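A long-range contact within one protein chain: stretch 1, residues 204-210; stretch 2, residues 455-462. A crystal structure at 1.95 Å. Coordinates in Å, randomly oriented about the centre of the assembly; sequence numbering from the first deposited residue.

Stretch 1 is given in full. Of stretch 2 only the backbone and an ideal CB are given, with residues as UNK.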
ATOM      1  N   PHE A 204      12.787   3.584   2.674  1.00  9.51           N
ATOM      2  CA  PHE A 204      13.624   2.630   3.366  1.00  8.72           C
ATOM      3  C   PHE A 204      12.756   1.525   3.911  1.00  9.22           C
ATOM      4  O   PHE A 204      11.620   1.726   4.319  1.00  9.60           O
ATOM      5  CB  PHE A 204      14.378   3.250   4.572  1.00  8.68           C
ATOM      6  CG  PHE A 204      15.172   4.512   4.239  1.00  5.82           C
ATOM      7  CD1 PHE A 204      16.569   4.466   3.986  1.00  4.56           C
ATOM      8  CD2 PHE A 204      14.525   5.737   4.182  1.00  7.79           C
ATOM      9  CE1 PHE A 204      17.267   5.601   3.631  1.00  7.18           C
ATOM     10  CE2 PHE A 204      15.239   6.874   3.885  1.00  8.89           C
ATOM     11  CZ  PHE A 204      16.609   6.795   3.583  1.00  6.53           C
ATOM     12  N   HIS A 205      13.295   0.338   3.929  1.00  9.00           N
ATOM     13  CA  HIS A 205      12.638  -0.754   4.642  1.00  9.05           C
ATOM     14  C   HIS A 205      13.485  -1.142   5.819  1.00  8.82           C
ATOM     15  O   HIS A 205      14.601  -1.589   5.651  1.00  8.96           O
ATOM     16  CB  HIS A 205      12.431  -1.934   3.719  1.00  9.92           C
ATOM     17  CG  HIS A 205      11.587  -1.612   2.555  1.00 10.16           C
ATOM     18  ND1 HIS A 205      12.102  -1.493   1.286  1.00 12.03           N
ATOM     19  CD2 HIS A 205      10.266  -1.322   2.462  1.00 12.30           C
ATOM     20  CE1 HIS A 205      11.126  -1.172   0.455  1.00 12.25           C
ATOM     21  NE2 HIS A 205      10.004  -1.075   1.139  1.00 11.27           N
ATOM     22  N   GLY A 206      12.960  -0.935   7.034  1.00  8.97           N
ATOM     23  CA  GLY A 206      13.785  -1.221   8.216  1.00  8.33           C
ATOM     24  C   GLY A 206      15.056  -0.418   8.257  1.00  7.87           C
ATOM     25  O   GLY A 206      16.045  -0.827   8.862  1.00  6.16           O
ATOM     26  N   GLY A 207      15.040   0.774   7.644  1.00  6.36           N
ATOM     27  CA  GLY A 207      16.268   1.539   7.555  1.00  6.57           C
ATOM     28  C   GLY A 207      17.148   1.244   6.335  1.00  6.90           C
ATOM     29  O   GLY A 207      18.171   1.939   6.123  1.00  6.64           O
ATOM     30  N   ILE A 208      16.820   0.215   5.549  1.00  6.86           N
ATOM     31  CA  ILE A 208      17.666  -0.141   4.370  1.00  7.21           C
ATOM     32  C   ILE A 208      17.043   0.614   3.172  1.00  8.04           C
ATOM     33  O   ILE A 208      15.872   0.365   2.859  1.00  7.86           O
ATOM     34  CB  ILE A 208      17.649  -1.671   4.067  1.00  7.08           C
ATOM     35  CG1 ILE A 208      17.939  -2.508   5.314  1.00  5.67           C
ATOM     36  CG2 ILE A 208      18.635  -2.039   2.898  1.00  8.92           C
ATOM     37  CD1 ILE A 208      17.773  -4.078   5.079  1.00  2.00           C
ATOM     38  N   PRO A 209      17.814   1.461   2.457  1.00  7.93           N
ATOM     39  CA  PRO A 209      17.267   2.246   1.363  1.00  8.21           C
ATOM     40  C   PRO A 209      16.786   1.423   0.180  1.00  8.03           C
ATOM     41  O   PRO A 209      17.454   0.482  -0.234  1.00  7.99           O
ATOM     42  CB  PRO A 209      18.400   3.183   0.957  1.00  9.01           C
ATOM     43  CG  PRO A 209      19.598   2.605   1.503  1.00  9.29           C
ATOM     44  CD  PRO A 209      19.253   1.649   2.613  1.00  8.30           C
ATOM     45  N   ASP A 210      15.613   1.772  -0.330  1.00  7.32           N
ATOM     46  CA  ASP A 210      15.070   1.137  -1.520  1.00  7.32           C
ATOM     47  C   ASP A 210      15.804   1.761  -2.700  1.00  7.61           C
ATOM     48  O   ASP A 210      15.655   2.946  -2.995  1.00  7.99           O
ATOM     49  CB  ASP A 210      13.596   1.353  -1.634  1.00  8.56           C
ATOM     50  CG  ASP A 210      12.971   0.703  -2.928  1.00  9.37           C
ATOM     51  OD1 ASP A 210      13.703   0.007  -3.668  1.00  9.91           O
ATOM     52  OD2 ASP A 210      11.772   0.990  -3.243  1.00 12.61           O
ATOM     53  N   UNK A 455       9.979  -9.062   5.631  1.00  7.58           N
ATOM     54  CA  UNK A 455      10.434  -7.932   6.452  1.00  7.30           C
ATOM     55  C   UNK A 455      11.936  -7.668   6.355  1.00  7.58           C
ATOM     56  O   UNK A 455      12.685  -8.517   5.891  1.00  7.79           O
ATOM     57  CB  UNK A 455      10.064  -8.182   7.915  1.00  7.30           C
ATOM     58  N   UNK A 456      12.358  -6.496   6.818  1.00  7.61           N
ATOM     59  CA  UNK A 456      13.751  -6.033   6.712  1.00  6.66           C
ATOM     60  C   UNK A 456      14.216  -5.276   7.947  1.00  7.30           C
ATOM     61  O   UNK A 456      13.434  -4.554   8.582  1.00  8.91           O
ATOM     62  CB  UNK A 456      13.913  -5.138   5.481  1.00  6.66           C
ATOM     63  N   UNK A 457      15.499  -5.355   8.273  1.00  7.84           N
ATOM     64  CA  UNK A 457      16.038  -4.451   9.271  1.00  7.92           C
ATOM     65  C   UNK A 457      17.547  -4.214   9.107  1.00  7.95           C
ATOM     66  O   UNK A 457      18.292  -5.140   8.972  1.00  8.40           O
ATOM     67  CB  UNK A 457      15.748  -5.003  10.668  1.00  7.92           C
ATOM     68  N   UNK A 458      17.958  -2.963   9.196  1.00  7.77           N
ATOM     69  CA  UNK A 458      19.359  -2.596   9.351  1.00  8.33           C
ATOM     70  C   UNK A 458      19.598  -2.547  10.865  1.00  8.54           C
ATOM     71  O   UNK A 458      18.907  -1.848  11.642  1.00  7.16           O
ATOM     72  CB  UNK A 458      19.689  -1.268   8.667  1.00  8.33           C
ATOM     73  N   UNK A 459      20.524  -3.382  11.313  1.00  8.99           N
ATOM     74  CA  UNK A 459      20.680  -3.635  12.749  1.00  9.09           C
ATOM     75  C   UNK A 459      21.109  -2.389  13.540  1.00  8.08           C
ATOM     76  O   UNK A 459      20.719  -2.217  14.689  1.00  8.13           O
ATOM     77  CB  UNK A 459      21.706  -4.750  12.963  1.00  9.09           C
ATOM     78  N   UNK A 460      21.872  -1.483  12.936  1.00  7.58           N
ATOM     79  CA  UNK A 460      22.160  -0.200  13.611  1.00  8.03           C
ATOM     80  C   UNK A 460      20.866   0.625  13.893  1.00  7.74           C
ATOM     81  O   UNK A 460      20.859   1.497  14.756  1.00  7.30           O
ATOM     82  CB  UNK A 460      23.120   0.625  12.751  1.00  8.03           C
ATOM     83  N   UNK A 461      19.771   0.271  13.231  1.00  6.80           N
ATOM     84  CA  UNK A 461      18.462   0.911  13.456  1.00  6.77           C
ATOM     85  C   UNK A 461      17.521   0.131  14.365  1.00  6.06           C
ATOM     86  O   UNK A 461      16.304   0.401  14.411  1.00  6.92           O
ATOM     87  CB  UNK A 461      17.768   1.132  12.111  1.00  6.77           C
ATOM     88  N   UNK A 462      18.047  -0.848  15.076  1.00  5.13           N
ATOM     89  CA  UNK A 462      17.196  -1.765  15.867  1.00  6.51           C
ATOM     90  C   UNK A 462      16.432  -1.180  17.067  1.00  6.32           C
ATOM     91  O   UNK A 462      15.577  -1.863  17.665  1.00  7.91           O
ATOM     92  CB  UNK A 462      18.079  -2.899  16.391  1.00  6.51           C
TER

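Stretch 1 is a tight hairpin: a type I' turn from H205 to I208, closed by H205 N to I208 O (2.8 Å) and I208 N to H205 O (2.9 Å). Stretch 2 passes its tip, with the CA atoms of G206 and position 457 only 4.1 Å apart.

Position 455 is extended (phi/psi -156/165), and its ideal CB points away, with no atom of stretch 1 within 5.5 Å. Stretch 1 therefore sets no preference; the residue is G455.

Position 456 is also extended, but its CB points toward the hairpin, 3.6 Å from H205 O and 4.0 Å from I208 CD1. An imidazole and an aliphatic end invite a large apolar or aromatic side chain; leucine, methionine, phenylalanine or tryptophan would each be plausible. The deposited residue is W456. At chi1 -57° (m) its six-membered ring stacks face-to-face on the H205 ring, centroids 4.4 Å apart and planes at 29°, while H205 CB lies 3.5 Å from W456 CE3. I208 CD1 adds an apolar contact to W456 CB at 4.0 Å. The backbone contributes a CA-H...O contact, G206 CA to W456 O at 3.4 Å, and an ideal CB on G206 would lie 2.0 Å from that oxygen, a clash.

At 457 the CB points away, and the nearest visible atom is G206 O at 4.6 Å. Many side chains would be tolerated. The residue is L457, whose CD1 nevertheless comes within 3.7 Å of G206 O.

Position 458 turns toward the hairpin again. Its backbone N donates to G206 O (2.9 Å, 173°), a bond any residue except proline could make. Its CB, 3.7 Å from G206 O and 4.0 Å from I208 CG1, suits a long side chain with an aliphatic stem, such as lysine, arginine, glutamine or methionine. R458 is found: its CB packs 3.9 Å from I208 CG1, and its guanidinium has G207 O and I208 CA over one face. R458 NH2 approaches P209 CD at 3.6 Å.

Positions 459 and 460 form a 3-10 segment without contacts to the hairpin, so stretch 1 does not discriminate; they are V459 and S460.

At 461 the CB points toward the turn, 4.2 Å from G206 O and 4.8 Å from G207 CA. A medium-sized polar or aromatic group could fit beside the glycines. H461 places G207 O over one ring face and ND1 3.7 Å from G207 CA; an ideal CB on G207 would clash with H461 ND1 at 2.6 Å.

At 462 the CB points away and no atom of stretch 1 lies within 5.5 Å of it, so stretch 1 sets no preference; R462 bonds within its own stretch, its NH1 to V459 O at 3.0 Å.

Stretch 2 455-462: GWLRVSHR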
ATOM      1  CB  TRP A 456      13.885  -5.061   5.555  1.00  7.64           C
ATOM      2  CG  TRP A 456      13.480  -5.548   4.209  1.00  6.44           C
ATOM      3  CD1 TRP A 456      14.319  -6.023   3.227  1.00  6.54           C
ATOM      4  CD2 TRP A 456      12.183  -5.500   3.632  1.00  7.42           C
ATOM      5  NE1 TRP A 456      13.609  -6.331   2.111  1.00  5.53           N
ATOM      6  CE2 TRP A 456      12.296  -6.002   2.311  1.00  7.86           C
ATOM      7  CE3 TRP A 456      10.929  -5.092   4.096  1.00  6.77           C
ATOM      8  CZ2 TRP A 456      11.187  -6.115   1.447  1.00  6.63           C
ATOM      9  CZ3 TRP A 456       9.839  -5.228   3.263  1.00 10.09           C
ATOM     10  CH2 TRP A 456       9.989  -5.732   1.930  1.00  7.28           C
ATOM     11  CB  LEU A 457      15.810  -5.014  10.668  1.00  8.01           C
ATOM     12  CG  LEU A 457      16.256  -4.109  11.838  1.00  7.91           C
ATOM     13  CD1 LEU A 457      15.366  -2.825  11.902  1.00  9.08           C
ATOM     14  CD2 LEU A 457      16.259  -4.889  13.179  1.00  7.73           C
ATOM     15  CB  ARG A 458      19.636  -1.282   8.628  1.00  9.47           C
ATOM     16  CG  ARG A 458      21.083  -0.770   8.768  1.00  7.79           C
ATOM     17  CD  ARG A 458      21.373   0.308   7.749  1.00  8.09           C
ATOM     18  NE  ARG A 458      21.556  -0.267   6.420  1.00  7.25           N
ATOM     19  CZ  ARG A 458      21.836   0.417   5.328  1.00  8.77           C
ATOM     20  NH1 ARG A 458      21.975   1.729   5.350  1.00  8.71           N
ATOM     21  NH2 ARG A 458      21.961  -0.226   4.185  1.00  9.25           N
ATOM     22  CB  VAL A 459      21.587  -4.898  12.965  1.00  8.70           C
ATOM     23  CG1 VAL A 459      21.978  -5.108  14.438  1.00  7.27           C
ATOM     24  CG2 VAL A 459      20.852  -6.136  12.381  1.00  7.58           C
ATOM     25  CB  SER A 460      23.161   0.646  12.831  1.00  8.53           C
ATOM     26  OG  SER A 460      22.596   1.072  11.627  1.00  8.37           O
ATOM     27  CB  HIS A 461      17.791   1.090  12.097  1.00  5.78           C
ATOM     28  CG  HIS A 461      18.447   2.127  11.243  1.00  5.54           C
ATOM     29  ND1 HIS A 461      17.736   3.104  10.559  1.00  6.87           N
ATOM     30  CD2 HIS A 461      19.753   2.362  10.986  1.00  6.10           C
ATOM     31  CE1 HIS A 461      18.582   3.871   9.894  1.00  8.47           C
ATOM     32  NE2 HIS A 461      19.815   3.448  10.142  1.00  5.47           N
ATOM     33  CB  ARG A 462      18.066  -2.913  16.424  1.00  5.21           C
ATOM     34  CG  ARG A 462      19.085  -2.458  17.446  1.00  6.15           C
ATOM     35  CD  ARG A 462      20.090  -3.603  17.769  1.00  6.48           C
ATOM     36  NE  ARG A 462      21.160  -3.166  18.689  1.00  6.64           N
ATOM     37  CZ  ARG A 462      22.240  -2.462  18.346  1.00  7.60           C
ATOM     38  NH1 ARG A 462      22.470  -2.085  17.091  1.00  9.45           N
ATOM     39  NH2 ARG A 462      23.101  -2.135  19.272  1.00  8.31           N
TER
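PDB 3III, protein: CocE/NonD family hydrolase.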